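Local coordinates for protein phytochromobilin synthase (Solanum lycopersicum, PDB 6KME) that binds biliverdin IX alpha and probably reduces it, with ferredoxin as electron donor, to phytochromobilin, the chromophore precursor of plant phytochrome, at residues Ile112-Phe117 against Thr233-Lys238; Lys297-Arg302 against Gly308-Asp313. The protein carries 1 engineered substitution. All coordinates share one frame; numbering follows the deposited sequence.

Interaction 1. Residues Ile112-Phe117 against Thr233-Lys238. With BLA (biliverdine IX alpha), chain B.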
loop_
_atom_site.group_PDB
_atom_site.type_symbol
_atom_site.label_atom_id
_atom_site.label_comp_id
_atom_site.label_asym_id
_atom_site.label_seq_id
_atom_site.Cartn_x
_atom_site.Cartn_y
_atom_site.Cartn_z
ATOM N N ILE A 112 4.269 3.209 6.051
ATOM C CA ILE A 112 4.180 3.260 4.597
ATOM C C ILE A 112 2.773 3.704 4.207
ATOM O O ILE A 112 1.788 3.062 4.582
ATOM C CB ILE A 112 4.523 1.896 3.987
ATOM C CG1 ILE A 112 6.021 1.635 4.168
ATOM C CG2 ILE A 112 4.094 1.851 2.535
ATOM C CD1 ILE A 112 6.441 0.186 3.935
ATOM N N PHE A 113 2.669 4.817 3.478
ATOM C CA PHE A 113 1.368 5.246 2.989
ATOM C C PHE A 113 0.962 4.351 1.831
ATOM O O PHE A 113 1.763 4.079 0.936
ATOM C CB PHE A 113 1.366 6.716 2.546
ATOM C CG PHE A 113 -0.010 7.203 2.142
ATOM C CD1 PHE A 113 -0.908 7.663 3.105
ATOM C CD2 PHE A 113 -0.428 7.139 0.811
ATOM C CE1 PHE A 113 -2.207 8.075 2.742
ATOM C CE2 PHE A 113 -1.711 7.541 0.441
ATOM C CZ PHE A 113 -2.603 8.018 1.411
ATOM N N CYS A 114 -0.294 3.900 1.845
ATOM C CA CYS A 114 -0.763 2.863 0.930
ATOM C C CYS A 114 -2.182 3.190 0.472
ATOM O O CYS A 114 -3.096 3.278 1.299
ATOM C CB CYS A 114 -0.703 1.499 1.624
ATOM S SG CYS A 114 -1.485 0.124 0.741
ATOM N N ALA A 115 -2.370 3.380 -0.836
ATOM C CA ALA A 115 -3.702 3.556 -1.424
ATOM C C ALA A 115 -3.797 2.656 -2.646
ATOM O O ALA A 115 -3.070 2.853 -3.628
ATOM C CB ALA A 115 -3.973 5.011 -1.802
ATOM N N ASN A 116 -4.683 1.661 -2.578
ATOM C CA ASN A 116 -4.880 0.679 -3.647
ATOM C C ASN A 116 -6.373 0.625 -3.958
ATOM O O ASN A 116 -7.153 -0.010 -3.235
ATOM C CB ASN A 116 -4.341 -0.691 -3.248
ATOM C CG ASN A 116 -2.839 -0.777 -3.371
ATOM O OD1 ASN A 116 -2.109 -0.325 -2.491
ATOM N ND2 ASN A 116 -2.367 -1.339 -4.471
ATOM N N PHE A 117 -6.775 1.301 -5.032
ATOM C CA PHE A 117 -8.183 1.422 -5.401
ATOM C C PHE A 117 -8.420 0.661 -6.696
ATOM O O PHE A 117 -7.827 0.997 -7.727
ATOM C CB PHE A 117 -8.580 2.882 -5.596
ATOM C CG PHE A 117 -8.331 3.772 -4.402
ATOM C CD1 PHE A 117 -8.043 3.249 -3.145
ATOM C CD2 PHE A 117 -8.420 5.143 -4.546
ATOM C CE1 PHE A 117 -7.825 4.088 -2.058
ATOM C CE2 PHE A 117 -8.203 5.993 -3.454
ATOM C CZ PHE A 117 -7.912 5.454 -2.214
ATOM N N THR A 233 8.700 -7.625 -0.133
ATOM C CA THR A 233 8.772 -8.998 -0.609
ATOM C C THR A 233 7.395 -9.648 -0.584
ATOM O O THR A 233 6.998 -10.318 -1.549
ATOM C CB THR A 233 9.760 -9.791 0.240
ATOM O OG1 THR A 233 11.082 -9.263 0.060
ATOM C CG2 THR A 233 9.739 -11.256 -0.164
ATOM N N TRP A 234 6.649 -9.452 0.508
ATOM C CA TRP A 234 5.284 -9.975 0.575
ATOM C C TRP A 234 4.439 -9.445 -0.576
ATOM O O TRP A 234 3.837 -10.221 -1.332
ATOM C CB TRP A 234 4.634 -9.617 1.914
ATOM C CG TRP A 234 3.151 -9.853 1.883
ATOM C CD1 TRP A 234 2.167 -8.916 1.690
ATOM C CD2 TRP A 234 2.481 -11.123 1.987
ATOM N NE1 TRP A 234 0.928 -9.526 1.686
ATOM C CE2 TRP A 234 1.094 -10.875 1.873
ATOM C CE3 TRP A 234 2.921 -12.438 2.193
ATOM C CZ2 TRP A 234 0.138 -11.902 1.940
ATOM C CZ3 TRP A 234 1.964 -13.461 2.266
ATOM C CH2 TRP A 234 0.594 -13.181 2.138
ATOM N N ARG A 235 4.400 -8.118 -0.736
ATOM C CA ARG A 235 3.521 -7.518 -1.734
ATOM C C ARG A 235 3.959 -7.861 -3.148
ATOM O O ARG A 235 3.113 -8.112 -4.016
ATOM C CB ARG A 235 3.448 -5.998 -1.526
ATOM C CG ARG A 235 2.726 -5.601 -0.233
ATOM C CD ARG A 235 2.295 -4.131 -0.229
ATOM N NE ARG A 235 1.266 -3.887 -1.239
ATOM C CZ ARG A 235 0.857 -2.680 -1.608
ATOM N NH1 ARG A 235 1.379 -1.592 -1.037
ATOM N NH2 ARG A 235 -0.073 -2.558 -2.545
ATOM N N SER A 236 5.266 -7.907 -3.416
ATOM C CA SER A 236 5.650 -8.217 -4.787
ATOM C C SER A 236 5.294 -9.652 -5.155
ATOM O O SER A 236 5.103 -9.944 -6.339
ATOM C CB SER A 236 7.139 -7.937 -5.022
ATOM O OG SER A 236 7.940 -8.890 -4.372
ATOM N N GLU A 237 5.148 -10.542 -4.172
ATOM C CA GLU A 237 4.748 -11.922 -4.448
ATOM C C GLU A 237 3.229 -12.116 -4.488
ATOM O O GLU A 237 2.734 -12.878 -5.324
ATOM C CB GLU A 237 5.361 -12.867 -3.403
ATOM C CG GLU A 237 5.128 -14.369 -3.674
ATOM C CD GLU A 237 5.996 -14.923 -4.807
ATOM O OE1 GLU A 237 7.147 -14.468 -4.968
ATOM O OE2 GLU A 237 5.523 -15.818 -5.539
ATOM N N LYS A 238 2.469 -11.441 -3.616
ATOM C CA LYS A 238 1.084 -11.826 -3.339
ATOM C C LYS A 238 0.027 -10.728 -3.491
ATOM O O LYS A 238 -1.154 -11.014 -3.239
ATOM C CB LYS A 238 0.977 -12.397 -1.909
ATOM C CG LYS A 238 1.670 -13.759 -1.698
ATOM C CD LYS A 238 1.116 -14.811 -2.657
ATOM C CE LYS A 238 1.652 -16.215 -2.390
ATOM N NZ LYS A 238 1.239 -17.164 -3.479
HETATM C CHA BLA B . -8.840 -7.462 -4.113
HETATM N NA BLA B . -6.960 -6.194 -2.857
HETATM C C1A BLA B . -8.027 -7.107 -2.879
HETATM C C2A BLA B . -8.175 -7.641 -1.525
HETATM C C3A BLA B . -7.146 -7.009 -0.697
HETATM C C4A BLA B . -6.406 -6.119 -1.545
HETATM C CMA BLA B . -6.862 -7.189 0.797
HETATM C CAA BLA B . -9.243 -8.710 -1.159
HETATM C CBA BLA B . -8.742 -10.067 -1.573
HETATM C CGA BLA B . -7.918 -10.734 -0.412
HETATM O O1A BLA B . -8.542 -10.750 0.608
HETATM O O2A BLA B . -6.835 -11.108 -0.755
HETATM C CHB BLA B . -5.240 -5.191 -1.179
HETATM N NB BLA B . -3.862 -6.516 0.322
HETATM C C1B BLA B . -4.046 -5.372 -0.488
HETATM C C2B BLA B . -2.908 -4.402 0.048
HETATM C C3B BLA B . -2.037 -5.104 0.872
HETATM C C4B BLA B . -2.618 -6.511 1.022
HETATM C CMB BLA B . -2.751 -3.017 -0.553
HETATM O OB BLA B . -2.187 -7.515 1.567
HETATM C CAB BLA B . -0.782 -4.884 1.681
HETATM C CBB BLA B . 0.076 -5.625 2.420
HETATM N NC BLA B . -5.734 -4.140 -6.838
HETATM C C1C BLA B . -4.695 -3.184 -6.751
HETATM C C2C BLA B . -4.269 -2.907 -8.199
HETATM C C3C BLA B . -5.069 -3.696 -9.025
HETATM C C4C BLA B . -6.047 -4.523 -8.157
HETATM C CMC BLA B . -3.136 -1.904 -8.451
HETATM O OC BLA B . -4.372 -2.802 -5.637
HETATM C CAC BLA B . -5.000 -3.750 -10.510
HETATM C CBC BLA B . -3.988 -3.631 -11.397
HETATM C CHD BLA B . -7.031 -5.451 -8.371
HETATM N ND BLA B . -7.679 -6.246 -5.992
HETATM C C1D BLA B . -7.785 -6.247 -7.320
HETATM C C2D BLA B . -8.848 -7.209 -7.818
HETATM C C3D BLA B . -9.403 -7.800 -6.697
HETATM C C4D BLA B . -8.667 -7.203 -5.463
HETATM C CMD BLA B . -9.114 -7.360 -9.304
HETATM C CAD BLA B . -10.509 -8.846 -6.516
HETATM C CBD BLA B . -10.106 -10.242 -6.949
HETATM C CGD BLA B . -9.026 -10.952 -6.019
HETATM O O1D BLA B . -8.106 -11.407 -6.676
HETATM O O2D BLA B . -9.302 -10.922 -4.827
HETATM O O HOH W 1 0.311 0.744 -2.543
#

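Interaction 2. Residues Lys297-Arg302 against Gly308-Asp313. With BLA (biliverdine IX alpha), chain B.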
loop_
_atom_site.group_PDB
_atom_site.type_symbol
_atom_site.label_atom_id
_atom_site.label_comp_id
_atom_site.label_asym_id
_atom_site.label_seq_id
_atom_site.Cartn_x
_atom_site.Cartn_y
_atom_site.Cartn_z
ATOM N N LYS A 297 -9.064 -16.971 4.161
ATOM C CA LYS A 297 -9.642 -15.651 4.414
ATOM C C LYS A 297 -10.404 -15.684 5.729
ATOM O O LYS A 297 -11.123 -16.651 6.009
ATOM C CB LYS A 297 -10.598 -15.232 3.282
ATOM C CG LYS A 297 -9.920 -14.879 1.968
ATOM C CD LYS A 297 -10.898 -14.208 0.997
ATOM C CE LYS A 297 -10.250 -13.944 -0.378
ATOM N NZ LYS A 297 -11.076 -13.050 -1.268
ATOM N N SER A 298 -10.266 -14.624 6.525
ATOM C CA SER A 298 -10.941 -14.557 7.815
ATOM C C SER A 298 -11.302 -13.103 8.116
ATOM O O SER A 298 -11.220 -12.235 7.244
ATOM C CB SER A 298 -10.066 -15.171 8.913
ATOM O OG SER A 298 -10.860 -15.466 10.045
ATOM N N PHE A 299 -11.739 -12.852 9.357
ATOM C CA PHE A 299 -12.094 -11.521 9.859
ATOM C C PHE A 299 -13.276 -10.941 9.076
ATOM O O PHE A 299 -13.173 -9.944 8.365
ATOM C CB PHE A 299 -10.889 -10.570 9.824
ATOM C CG PHE A 299 -9.653 -11.151 10.439
ATOM C CD1 PHE A 299 -9.556 -11.301 11.815
ATOM C CD2 PHE A 299 -8.596 -11.569 9.641
ATOM C CE1 PHE A 299 -8.415 -11.847 12.386
ATOM C CE2 PHE A 299 -7.453 -12.119 10.208
ATOM C CZ PHE A 299 -7.362 -12.251 11.580
ATOM N N GLU A 300 -14.417 -11.601 9.247
ATOM C CA GLU A 300 -15.645 -11.112 8.638
ATOM C C GLU A 300 -16.052 -9.762 9.219
ATOM O O GLU A 300 -16.693 -8.959 8.529
ATOM C CB GLU A 300 -16.748 -12.166 8.799
ATOM C CG GLU A 300 -17.963 -11.764 9.587
ATOM C CD GLU A 300 -19.000 -12.878 9.621
ATOM O OE1 GLU A 300 -18.611 -14.052 9.459
ATOM O OE2 GLU A 300 -20.196 -12.577 9.790
ATOM N N ASN A 301 -15.670 -9.481 10.464
ATOM C CA ASN A 301 -15.905 -8.173 11.060
ATOM C C ASN A 301 -14.573 -7.495 11.358
ATOM O O ASN A 301 -13.536 -8.145 11.506
ATOM C CB ASN A 301 -16.750 -8.277 12.341
ATOM C CG ASN A 301 -18.126 -8.851 12.080
ATOM O OD1 ASN A 301 -18.540 -9.820 12.718
ATOM N ND2 ASN A 301 -18.843 -8.260 11.129
ATOM N N ARG A 302 -14.619 -6.169 11.428
ATOM C CA ARG A 302 -13.421 -5.369 11.647
ATOM C C ARG A 302 -12.721 -5.812 12.929
ATOM O O ARG A 302 -13.345 -5.805 13.997
ATOM C CB ARG A 302 -13.775 -3.888 11.723
ATOM C CG ARG A 302 -12.516 -2.997 11.744
ATOM C CD ARG A 302 -12.834 -1.539 11.990
ATOM N NE ARG A 302 -11.580 -0.777 12.021
ATOM C CZ ARG A 302 -10.926 -0.387 10.930
ATOM N NH1 ARG A 302 -11.422 -0.668 9.729
ATOM N NH2 ARG A 302 -9.775 0.280 11.034
ATOM N N GLY A 308 -9.310 1.305 18.735
ATOM C CA GLY A 308 -8.146 0.843 18.007
ATOM C C GLY A 308 -7.435 -0.339 18.619
ATOM O O GLY A 308 -6.293 -0.621 18.235
ATOM N N GLU A 309 -8.066 -1.032 19.564
ATOM C CA GLU A 309 -7.497 -2.228 20.173
ATOM C C GLU A 309 -7.864 -3.461 19.357
ATOM O O GLU A 309 -9.021 -3.629 18.962
ATOM C CB GLU A 309 -7.995 -2.371 21.611
ATOM C CG GLU A 309 -7.547 -1.228 22.511
ATOM C CD GLU A 309 -8.366 -1.120 23.786
ATOM O OE1 GLU A 309 -9.334 -1.898 23.953
ATOM O OE2 GLU A 309 -8.039 -0.248 24.619
ATOM N N PHE A 310 -6.879 -4.326 19.117
ATOM C CA PHE A 310 -7.104 -5.522 18.315
ATOM C C PHE A 310 -7.928 -6.555 19.087
ATOM O O PHE A 310 -7.581 -6.934 20.211
ATOM C CB PHE A 310 -5.770 -6.122 17.881
ATOM C CG PHE A 310 -5.906 -7.228 16.880
ATOM C CD1 PHE A 310 -6.049 -6.944 15.533
ATOM C CD2 PHE A 310 -5.905 -8.555 17.286
ATOM C CE1 PHE A 310 -6.185 -7.967 14.599
ATOM C CE2 PHE A 310 -6.042 -9.588 16.359
ATOM C CZ PHE A 310 -6.184 -9.293 15.015
ATOM N N ILE A 311 -9.014 -7.021 18.471
ATOM C CA ILE A 311 -9.914 -7.995 19.076
ATOM C C ILE A 311 -10.123 -9.221 18.200
ATOM O O ILE A 311 -10.893 -10.104 18.575
ATOM C CB ILE A 311 -11.279 -7.357 19.414
ATOM C CG1 ILE A 311 -11.965 -6.874 18.133
ATOM C CG2 ILE A 311 -11.123 -6.207 20.398
ATOM C CD1 ILE A 311 -13.318 -6.227 18.352
ATOM N N GLY A 312 -9.438 -9.312 17.062
ATOM C CA GLY A 312 -9.759 -10.215 15.961
ATOM C C GLY A 312 -10.275 -11.618 16.211
ATOM O O GLY A 312 -9.623 -12.418 16.891
ATOM N N ASP A 313 -11.433 -11.935 15.612
ATOM C CA ASP A 313 -12.033 -13.256 15.726
ATOM C C ASP A 313 -11.917 -13.956 14.386
ATOM O O ASP A 313 -10.934 -14.695 14.151
ATOM C CB ASP A 313 -13.493 -13.164 16.196
ATOM C CG ASP A 313 -13.624 -12.893 17.689
ATOM O OD1 ASP A 313 -12.767 -12.191 18.267
ATOM O OD2 ASP A 313 -14.594 -13.393 18.299
HETATM C CHA BLA B . -8.840 -7.462 -4.113
HETATM N NA BLA B . -6.960 -6.194 -2.857
HETATM C C1A BLA B . -8.027 -7.107 -2.879
HETATM C C2A BLA B . -8.175 -7.641 -1.525
HETATM C C3A BLA B . -7.146 -7.009 -0.697
HETATM C C4A BLA B . -6.406 -6.119 -1.545
HETATM C CMA BLA B . -6.862 -7.189 0.797
HETATM C CAA BLA B . -9.243 -8.710 -1.159
HETATM C CBA BLA B . -8.742 -10.067 -1.573
HETATM C CGA BLA B . -7.918 -10.734 -0.412
HETATM O O1A BLA B . -8.542 -10.750 0.608
HETATM O O2A BLA B . -6.835 -11.108 -0.755
HETATM C CHB BLA B . -5.240 -5.191 -1.179
HETATM N NB BLA B . -3.862 -6.516 0.322
HETATM C C1B BLA B . -4.046 -5.372 -0.488
HETATM C C2B BLA B . -2.908 -4.402 0.048
HETATM C C3B BLA B . -2.037 -5.104 0.872
HETATM C C4B BLA B . -2.618 -6.511 1.022
HETATM C CMB BLA B . -2.751 -3.017 -0.553
HETATM O OB BLA B . -2.187 -7.515 1.567
HETATM C CAB BLA B . -0.782 -4.884 1.681
HETATM C CBB BLA B . 0.076 -5.625 2.420
HETATM N NC BLA B . -5.734 -4.140 -6.838
HETATM C C1C BLA B . -4.695 -3.184 -6.751
HETATM C C2C BLA B . -4.269 -2.907 -8.199
HETATM C C3C BLA B . -5.069 -3.696 -9.025
HETATM C C4C BLA B . -6.047 -4.523 -8.157
HETATM C CMC BLA B . -3.136 -1.904 -8.451
HETATM O OC BLA B . -4.372 -2.802 -5.637
HETATM C CAC BLA B . -5.000 -3.750 -10.510
HETATM C CBC BLA B . -3.988 -3.631 -11.397
HETATM C CHD BLA B . -7.031 -5.451 -8.371
HETATM N ND BLA B . -7.679 -6.246 -5.992
HETATM C C1D BLA B . -7.785 -6.247 -7.320
HETATM C C2D BLA B . -8.848 -7.209 -7.818
HETATM C C3D BLA B . -9.403 -7.800 -6.697
HETATM C C4D BLA B . -8.667 -7.203 -5.463
HETATM C CMD BLA B . -9.114 -7.360 -9.304
HETATM C CAD BLA B . -10.509 -8.846 -6.516
HETATM C CBD BLA B . -10.106 -10.242 -6.949
HETATM C CGD BLA B . -9.026 -10.952 -6.019
HETATM O O1D BLA B . -8.106 -11.407 -6.676
HETATM O O2D BLA B . -9.302 -10.922 -4.827
HETATM O O HOH W 2 -9.423 -15.592 12.298
HETATM O O HOH W 3 -12.768 -10.025 13.646
#

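Interaction 1. Residues Ile112-Phe117 against Thr233-Lys238
Arg235 of helix 218-238 reaches across the biliverdin pocket to Asn116 and Cys114 on strand 112-119. The setting is the ferredoxin-dependent bilin reductase fold, a seven-stranded antiparallel sheet layered with helices, the bilin lying between the sheet and helices from later in the chain. The backbones stay apart, with 11.5 Å between Cys114 CA and Arg235 CA, and the arginine side chain, bent about its CG-CD bond (chi3 66°), spans most of the gap.

The polar links centre on Asn116 OD1. Arg235 NH2 donates to it over 3.0 Å along a bent path (138° at the hydrogen), arriving above the carbonyl plane, while the amide and guanidinium planes stand 69° apart. Water 1 adds a second route, donating to Asn116 OD1 at 2.6 Å and accepting from Arg235 NH1 at 3.0 Å. With OD1 taking two hydrogens, the amide is held so that Asn116 ND2 donates to the bilin carbonyl OC at 2.7 Å. On its own helix side Arg235 NH2 forms a salt bridge with Asp239, and NH1 is hydrogen-bonded to Tyr231 OH.

Nonpolar contact comes from the bilin. Its methyl CMB sits over one guanidinium face, 3.4 Å from Arg235 NH2, and the Arg235 methylenes run beside the vinyl group, CD lying 3.7 Å from CAB. A leucine in place of Arg235 would probably leave Asp239 without its cationic mate and Asn116 freer to turn away from the bilin carbonyl. Cys114 SG, swung anti to the backbone N, lies 3.8 Å from Arg235 NH1 and packs against the same methyl CMB.

Interaction 2. Residues Lys297-Arg302 against Gly308-Asp313
Phe299 and Asp313 mark the closest approach of two chain runs that double back on one another, their CA atoms 6.1 Å apart, and Phe299 takes up the left-handed backbone region (phi 63°, psi 66°) where strand 297-298 gives way to loop.

The Phe299 ring carries most of the direct contact. A chi1 of -49° sets CG beside the backbone N, and from there the ring projects its CE1 corner at the returning segment. Gly312 CA lies at the ring edge, near its plane, 4.2 Å from Phe299 CE1. Phe310 meets the same corner obliquely, with 4.3 Å between Phe299 CE1 and Phe310 CZ. Gly312 leaves room for both rings: as modelled, a CB there would probably run into Phe310 CZ and crowd Phe299 CE1. Further along, Ile311 CD1 comes within 4.4 Å of the carbonyl O of Arg302, whose guanidinium is turned to the carbonyls of Pro177 and Val179.

Strand 297-298 forms a small two-stranded antiparallel sheet with strand 167-168, Ser298 bonding Leu167 through the backbone, and the C-terminal run 308-313 folds back along the outside of the loop that follows. Phe310 is further placed by an edge-to-face contact with Trp304.

Polar linkage between the runs passes through water. Water 2 lies above one face of the Phe299 ring, offset toward the rim, 2.7 Å from Ser298 OG, and donates to Asp313 O at 2.6 Å. Water 3, in plane at the edge of that ring, donates to Asn301 O and accepts from Asp313 N. Gly312 and Asp313 are poorly ordered even so. Lys297 extends the other way, its CE 3.8 Å from the bilin propionate oxygen O1A.

Overall arrangement
The two interactions follow one another along the chain and do not touch: their centres are 20 Å apart and their nearest atoms about 10 Å. Interaction 1 is buried, its centre about 4 Å from that of the chain, whereas interaction 2 lies at the surface, about 19 Å out. Biliverdin joins them. In interaction 1, Asn116 holds a lactam carbonyl while Arg235 packs on a methyl and a vinyl group; residues 297-302 send only Lys297 toward a propionate. Thr168, on the strand paired with 297-298, also hydrogen-bonds to the bilin, as do Ser171 and Arg292, so the small sheet at interaction 2 borders the same pocket.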